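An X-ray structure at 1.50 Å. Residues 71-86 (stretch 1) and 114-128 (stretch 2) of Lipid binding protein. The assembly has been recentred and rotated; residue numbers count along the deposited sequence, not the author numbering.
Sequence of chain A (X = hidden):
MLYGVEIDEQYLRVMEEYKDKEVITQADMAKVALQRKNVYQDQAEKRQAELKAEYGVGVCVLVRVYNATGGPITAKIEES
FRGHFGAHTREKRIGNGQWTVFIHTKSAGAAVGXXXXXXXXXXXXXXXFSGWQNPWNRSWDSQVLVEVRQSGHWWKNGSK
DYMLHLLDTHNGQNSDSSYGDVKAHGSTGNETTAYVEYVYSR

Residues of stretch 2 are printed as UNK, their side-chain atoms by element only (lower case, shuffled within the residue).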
# COMPACT_ATOMS: atom_id res chain seq x y z
N GLY A 71 -2.35 -2.55 -14.25
CA GLY A 71 -3.80 -2.50 -14.30
C GLY A 71 -4.33 -2.03 -12.97
O GLY A 71 -3.57 -1.80 -12.01
N PRO A 72 -5.65 -1.83 -12.88
CA PRO A 72 -6.22 -1.28 -11.65
C PRO A 72 -6.28 -2.29 -10.53
O PRO A 72 -6.44 -3.50 -10.76
CB PRO A 72 -7.63 -0.87 -12.08
CG PRO A 72 -7.96 -1.81 -13.20
CD PRO A 72 -6.67 -2.02 -13.93
N ILE A 73 -6.20 -1.80 -9.30
CA ILE A 73 -6.39 -2.64 -8.13
C ILE A 73 -7.57 -2.10 -7.35
O ILE A 73 -7.85 -0.90 -7.40
CB ILE A 73 -5.11 -2.73 -7.26
CG1 ILE A 73 -4.72 -1.37 -6.69
CG2 ILE A 73 -3.97 -3.35 -8.07
CD1 ILE A 73 -3.44 -1.36 -5.86
N THR A 74 -8.29 -2.99 -6.67
CA THR A 74 -9.50 -2.66 -5.93
C THR A 74 -9.34 -3.09 -4.48
O THR A 74 -8.92 -4.22 -4.21
CB THR A 74 -10.71 -3.34 -6.57
OG1 THR A 74 -10.86 -2.84 -7.90
CG2 THR A 74 -11.99 -3.06 -5.78
N ALA A 75 -9.70 -2.21 -3.54
CA ALA A 75 -9.63 -2.52 -2.12
C ALA A 75 -10.67 -3.60 -1.81
O ALA A 75 -11.85 -3.43 -2.12
CB ALA A 75 -9.88 -1.28 -1.27
N LYS A 76 -10.24 -4.71 -1.24
CA LYS A 76 -11.15 -5.81 -0.92
C LYS A 76 -11.41 -5.99 0.55
O LYS A 76 -12.51 -6.41 0.94
CB LYS A 76 -10.60 -7.13 -1.47
CG LYS A 76 -10.45 -7.15 -2.97
CD LYS A 76 -10.04 -8.51 -3.46
CE LYS A 76 -11.18 -9.52 -3.39
NZ LYS A 76 -10.74 -10.83 -2.82
N ILE A 77 -10.39 -5.76 1.38
CA ILE A 77 -10.47 -5.90 2.82
C ILE A 77 -9.72 -4.73 3.43
O ILE A 77 -8.64 -4.36 2.95
CB ILE A 77 -9.85 -7.21 3.32
CG1 ILE A 77 -10.57 -8.41 2.71
CG2 ILE A 77 -9.90 -7.29 4.82
CD1 ILE A 77 -9.85 -9.74 2.92
N GLU A 78 -10.29 -4.17 4.50
CA GLU A 78 -9.59 -3.28 5.42
C GLU A 78 -9.81 -3.83 6.82
O GLU A 78 -10.95 -4.14 7.18
CB GLU A 78 -10.14 -1.86 5.37
CG GLU A 78 -10.03 -1.16 4.07
CD GLU A 78 -10.77 0.17 4.11
OE1 GLU A 78 -11.29 0.53 5.19
OE2 GLU A 78 -10.83 0.84 3.06
N GLU A 79 -8.75 -3.98 7.60
CA GLU A 79 -8.90 -4.52 8.93
C GLU A 79 -8.00 -3.78 9.91
O GLU A 79 -6.81 -3.60 9.64
CB GLU A 79 -8.58 -6.02 8.92
CG GLU A 79 -8.79 -6.73 10.23
CD GLU A 79 -10.25 -6.88 10.64
OE1 GLU A 79 -11.15 -6.69 9.79
OE2 GLU A 79 -10.51 -7.21 11.82
N SER A 80 -8.58 -3.34 11.03
CA SER A 80 -7.83 -2.80 12.17
C SER A 80 -7.61 -3.89 13.20
O SER A 80 -8.58 -4.41 13.77
CB SER A 80 -8.56 -1.64 12.84
OG SER A 80 -8.74 -0.56 11.97
N PHE A 81 -6.35 -4.20 13.48
CA PHE A 81 -6.04 -5.09 14.58
C PHE A 81 -5.88 -4.33 15.89
O PHE A 81 -6.33 -4.79 16.94
CB PHE A 81 -4.78 -5.89 14.28
CG PHE A 81 -4.84 -6.67 13.00
CD1 PHE A 81 -5.78 -7.66 12.82
CD2 PHE A 81 -3.94 -6.43 11.97
CE1 PHE A 81 -5.83 -8.38 11.65
CE2 PHE A 81 -3.98 -7.15 10.80
CZ PHE A 81 -4.93 -8.13 10.64
N ARG A 82 -5.22 -3.17 15.84
CA ARG A 82 -5.14 -2.24 16.96
C ARG A 82 -5.28 -0.86 16.37
O ARG A 82 -4.62 -0.54 15.39
CB ARG A 82 -3.79 -2.36 17.68
CG ARG A 82 -3.48 -3.73 18.18
CD ARG A 82 -2.12 -3.80 18.84
NE ARG A 82 -1.84 -5.18 19.20
CZ ARG A 82 -0.93 -5.96 18.62
NH1 ARG A 82 -0.16 -5.51 17.65
NH2 ARG A 82 -0.78 -7.21 19.03
N GLY A 83 -6.16 -0.04 16.95
CA GLY A 83 -6.36 1.30 16.46
C GLY A 83 -7.49 1.37 15.44
O GLY A 83 -8.40 0.53 15.42
N HIS A 84 -7.43 2.39 14.59
CA HIS A 84 -8.52 2.65 13.67
C HIS A 84 -8.01 3.50 12.53
O HIS A 84 -6.99 4.18 12.63
CB HIS A 84 -9.72 3.31 14.38
CG HIS A 84 -9.45 4.69 14.89
ND1 HIS A 84 -8.75 4.93 16.05
CD2 HIS A 84 -9.83 5.90 14.43
CE1 HIS A 84 -8.69 6.23 16.27
NE2 HIS A 84 -9.33 6.84 15.30
N PHE A 85 -8.75 3.44 11.43
CA PHE A 85 -8.48 4.28 10.27
C PHE A 85 -8.92 5.71 10.52
O PHE A 85 -9.74 6.00 11.39
CB PHE A 85 -9.21 3.72 9.04
CG PHE A 85 -8.59 2.46 8.50
CD1 PHE A 85 -7.57 2.52 7.57
CD2 PHE A 85 -8.99 1.21 8.96
CE1 PHE A 85 -6.98 1.37 7.08
CE2 PHE A 85 -8.40 0.04 8.48
CZ PHE A 85 -7.40 0.13 7.53
N GLY A 86 -8.33 6.62 9.76
CA GLY A 86 -8.77 8.00 9.78
C GLY A 86 -10.20 8.14 9.31
O GLY A 86 -10.82 7.22 8.77
N UNK A 114 -0.58 1.02 16.58
CA UNK A 114 -1.37 0.99 15.35
C UNK A 114 -1.00 -0.29 14.60
O UNK A 114 0.18 -0.51 14.32
o UNK A 114 -1.42 1.99 13.15
c UNK A 114 -1.08 2.21 14.49
N UNK A 115 -2.01 -1.12 14.30
CA UNK A 115 -1.77 -2.35 13.56
C UNK A 115 -2.98 -2.63 12.68
O UNK A 115 -4.11 -2.59 13.16
c UNK A 115 -1.52 -3.51 14.50
N UNK A 116 -2.74 -2.88 11.39
CA UNK A 116 -3.86 -3.09 10.49
C UNK A 116 -3.37 -3.53 9.14
O UNK A 116 -2.18 -3.78 8.93
N UNK A 117 -4.31 -3.62 8.20
CA UNK A 117 -3.95 -4.01 6.85
C UNK A 117 -5.01 -3.58 5.86
O UNK A 117 -6.15 -3.27 6.23
c UNK A 117 -3.71 -5.51 6.77
s UNK A 117 -5.26 -6.49 6.88
N UNK A 118 -4.60 -3.52 4.61
CA UNK A 118 -5.50 -3.40 3.48
C UNK A 118 -5.11 -4.50 2.51
O UNK A 118 -3.93 -4.80 2.36
c UNK A 118 -5.87 -0.93 3.79
c UNK A 118 -5.44 -2.01 2.80
c UNK A 118 -6.01 0.44 3.20
c UNK A 118 -6.38 -1.98 1.60
N UNK A 119 -6.11 -5.10 1.88
CA UNK A 119 -5.91 -6.15 0.89
C UNK A 119 -6.47 -5.63 -0.42
O UNK A 119 -7.66 -5.28 -0.49
c UNK A 119 -6.36 -8.49 0.16
c UNK A 119 -6.58 -7.47 1.28
c UNK A 119 -6.03 -8.00 2.58
N UNK A 120 -5.62 -5.53 -1.43
CA UNK A 120 -6.03 -5.09 -2.76
C UNK A 120 -6.08 -6.27 -3.72
O UNK A 120 -5.18 -7.12 -3.72
c UNK A 120 -5.06 -4.05 -3.33
c UNK A 120 -4.01 -2.35 -1.79
c UNK A 120 -5.08 -0.29 -1.29
c UNK A 120 -5.05 -2.71 -2.62
c UNK A 120 -6.12 -1.83 -2.76
o UNK A 120 -5.06 0.90 -0.62
c UNK A 120 -6.13 -0.61 -2.09
c UNK A 120 -4.01 -1.13 -1.13
N UNK A 121 -7.10 -6.29 -4.58
CA UNK A 121 -7.22 -7.30 -5.62
C UNK A 121 -6.77 -6.76 -6.97
O UNK A 121 -7.02 -5.60 -7.29
N UNK A 122 -6.17 -7.63 -7.76
CA UNK A 122 -5.73 -7.30 -9.11
C UNK A 122 -6.67 -7.91 -10.14
O UNK A 122 -7.50 -8.76 -9.84
o UNK A 122 -4.33 -9.26 -9.44
c UNK A 122 -4.31 -7.82 -9.36
c UNK A 122 -3.34 -7.32 -8.29
N UNK A 123 -6.48 -7.50 -11.39
CA UNK A 123 -7.33 -7.99 -12.47
C UNK A 123 -7.02 -9.44 -12.82
O UNK A 123 -7.87 -10.11 -13.41
c UNK A 123 -7.80 -5.77 -13.49
o UNK A 123 -5.79 -6.97 -14.01
c UNK A 123 -7.18 -7.12 -13.72
N UNK A 124 -5.81 -9.91 -12.51
CA UNK A 124 -5.46 -11.31 -12.73
C UNK A 124 -5.66 -12.15 -11.48
O UNK A 124 -5.03 -13.21 -11.34
o UNK A 124 -1.81 -10.94 -12.71
c UNK A 124 -3.01 -10.72 -12.47
o UNK A 124 -3.38 -9.89 -11.62
c UNK A 124 -4.04 -11.44 -13.28
N UNK A 125 -6.53 -11.70 -10.58
CA UNK A 125 -7.10 -12.55 -9.52
C UNK A 125 -6.05 -12.94 -8.50
O UNK A 125 -6.02 -14.08 -8.02
c UNK A 125 -9.06 -13.48 -10.79
c UNK A 125 -7.77 -13.80 -10.10
n UNK A 125 -9.26 -14.02 -11.99
o UNK A 125 -9.89 -12.73 -10.26
N UNK A 126 -5.20 -11.95 -8.16
CA UNK A 126 -4.31 -11.98 -7.03
C UNK A 126 -4.80 -10.97 -5.99
O UNK A 126 -5.44 -9.96 -6.32
c UNK A 126 -2.86 -11.64 -7.44
c UNK A 126 -2.30 -14.06 -7.97
c UNK A 126 -0.84 -12.22 -8.77
c UNK A 126 -2.26 -12.61 -8.45
N UNK A 127 -4.52 -11.26 -4.73
CA UNK A 127 -4.75 -10.32 -3.65
C UNK A 127 -3.41 -9.97 -3.04
O UNK A 127 -2.54 -10.84 -2.87
o UNK A 127 -7.47 -10.12 -3.92
c UNK A 127 -5.67 -10.90 -2.57
o UNK A 127 -7.96 -11.39 -2.22
c UNK A 127 -7.14 -10.79 -2.93
N UNK A 128 -3.27 -8.69 -2.68
CA UNK A 128 -2.04 -8.20 -2.09
C UNK A 128 -2.38 -7.75 -0.68
O UNK A 128 -3.08 -6.75 -0.51
c UNK A 128 -0.89 -6.29 -5.25
c UNK A 128 -1.21 -7.45 -4.33
c UNK A 128 -1.44 -7.05 -2.88
c UNK A 128 -0.14 -6.63 -2.21

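Position 114 carries one carbon followed by one oxygen, pointing away from stretch 1; this is Ser114, whose hydroxyl is hydrogen-bonded elsewhere in the structure. At 115 a single carbon lies 4.0 Å from Phe81 CB, measured from CB of 115, and so the residue is Ala115. Its small methyl fits where the chain of stretch 1 bulges. Ala115 O accepts from both Phe81 N (2.8 Å) and Arg82 N (3.0 Å), and Ala115 N donates to Arg82 O at 2.9 Å.

Position 116 has no side-chain atoms and is Gly116. The strands come close here, with Gly116 CA 4.3 Å from Ser80 CA, and a CB would clash with Glu79 O, 2.8 Å from its ideal position; the Phe81 ring packs on the other side, its CD2 3.7 Å from Gly116 CA. At 117 one carbon bears one sulfur, the mark of Cys117. The compact, polarizable SG sits 3.9 Å from Glu79 CB and obliquely to the Phe81 ring, 4.1 Å from Phe81 CZ, while Cys117 N donates to Glu79 O (2.9 Å) and Glu79 N to Cys117 O (3.0 Å).

Four carbons at 118, forked at the first with one arm two carbons long, identify Ile118. Its long arm suits a buried apolar site, bringing CD1 to 4.1 Å from Phe85 CE1. Position 119 has one carbon carrying two more: Val119, a beta-branched residue well suited to a strand. Its CB packs 3.9 Å from Ile77 CB.

At 120 one carbon leads to a six-carbon ring bearing an oxygen, hence Tyr120. The flat ring offers one face to Ile73, whose CD1 lies 4.2 Å from the ring centroid in a CH-pi contact, and its CE1 is 3.9 Å from Ala75 CB. Position 121 again lacks a side chain: Gly121. A CB here would clash with Lys76 CD, so glycine lets the lysine chain pass across the strand.

At 122 one carbon carries an oxygen and a carbon, giving Thr122. Its methyl CG2 is 4.0 Å from Ile73 CG2. The same branching at 123 indicates Thr123, with CG2 3.9 Å from Pro72 CD. Position 124, two carbons with two oxygens on the second, is Asp124; its OD1 accepts a very short 2.5 Å hydrogen bond from Thr122 OG1. At 125 the second carbon bears one oxygen and one nitrogen. This is Asn125, which closes the type I turn begun at Thr122 and adopts positive phi.

Position 126, four carbons forked at the second, is Leu126, buried but beyond reach of stretch 1. Leu126 N donates to Thr122 OG1 at 3.1 Å. At 127 two carbons end in two oxygens: Asp127, whose OD2 forms a 2.9 Å salt bridge with Lys76 NZ. Position 128, four carbons forked at the first, is Ile128, also buried.

The contact is an antiparallel strand pairing, held by backbone hydrogen bonds and interrupted by two bulges. At one, Val119 O receives Lys76 N (2.7 Å) and, weakly, Ile77 N (3.3 Å). Apolar packing and the salt bridge reinforce this ladder.

Stretch 2 114-128: SAGCIVYGTTDNLDI
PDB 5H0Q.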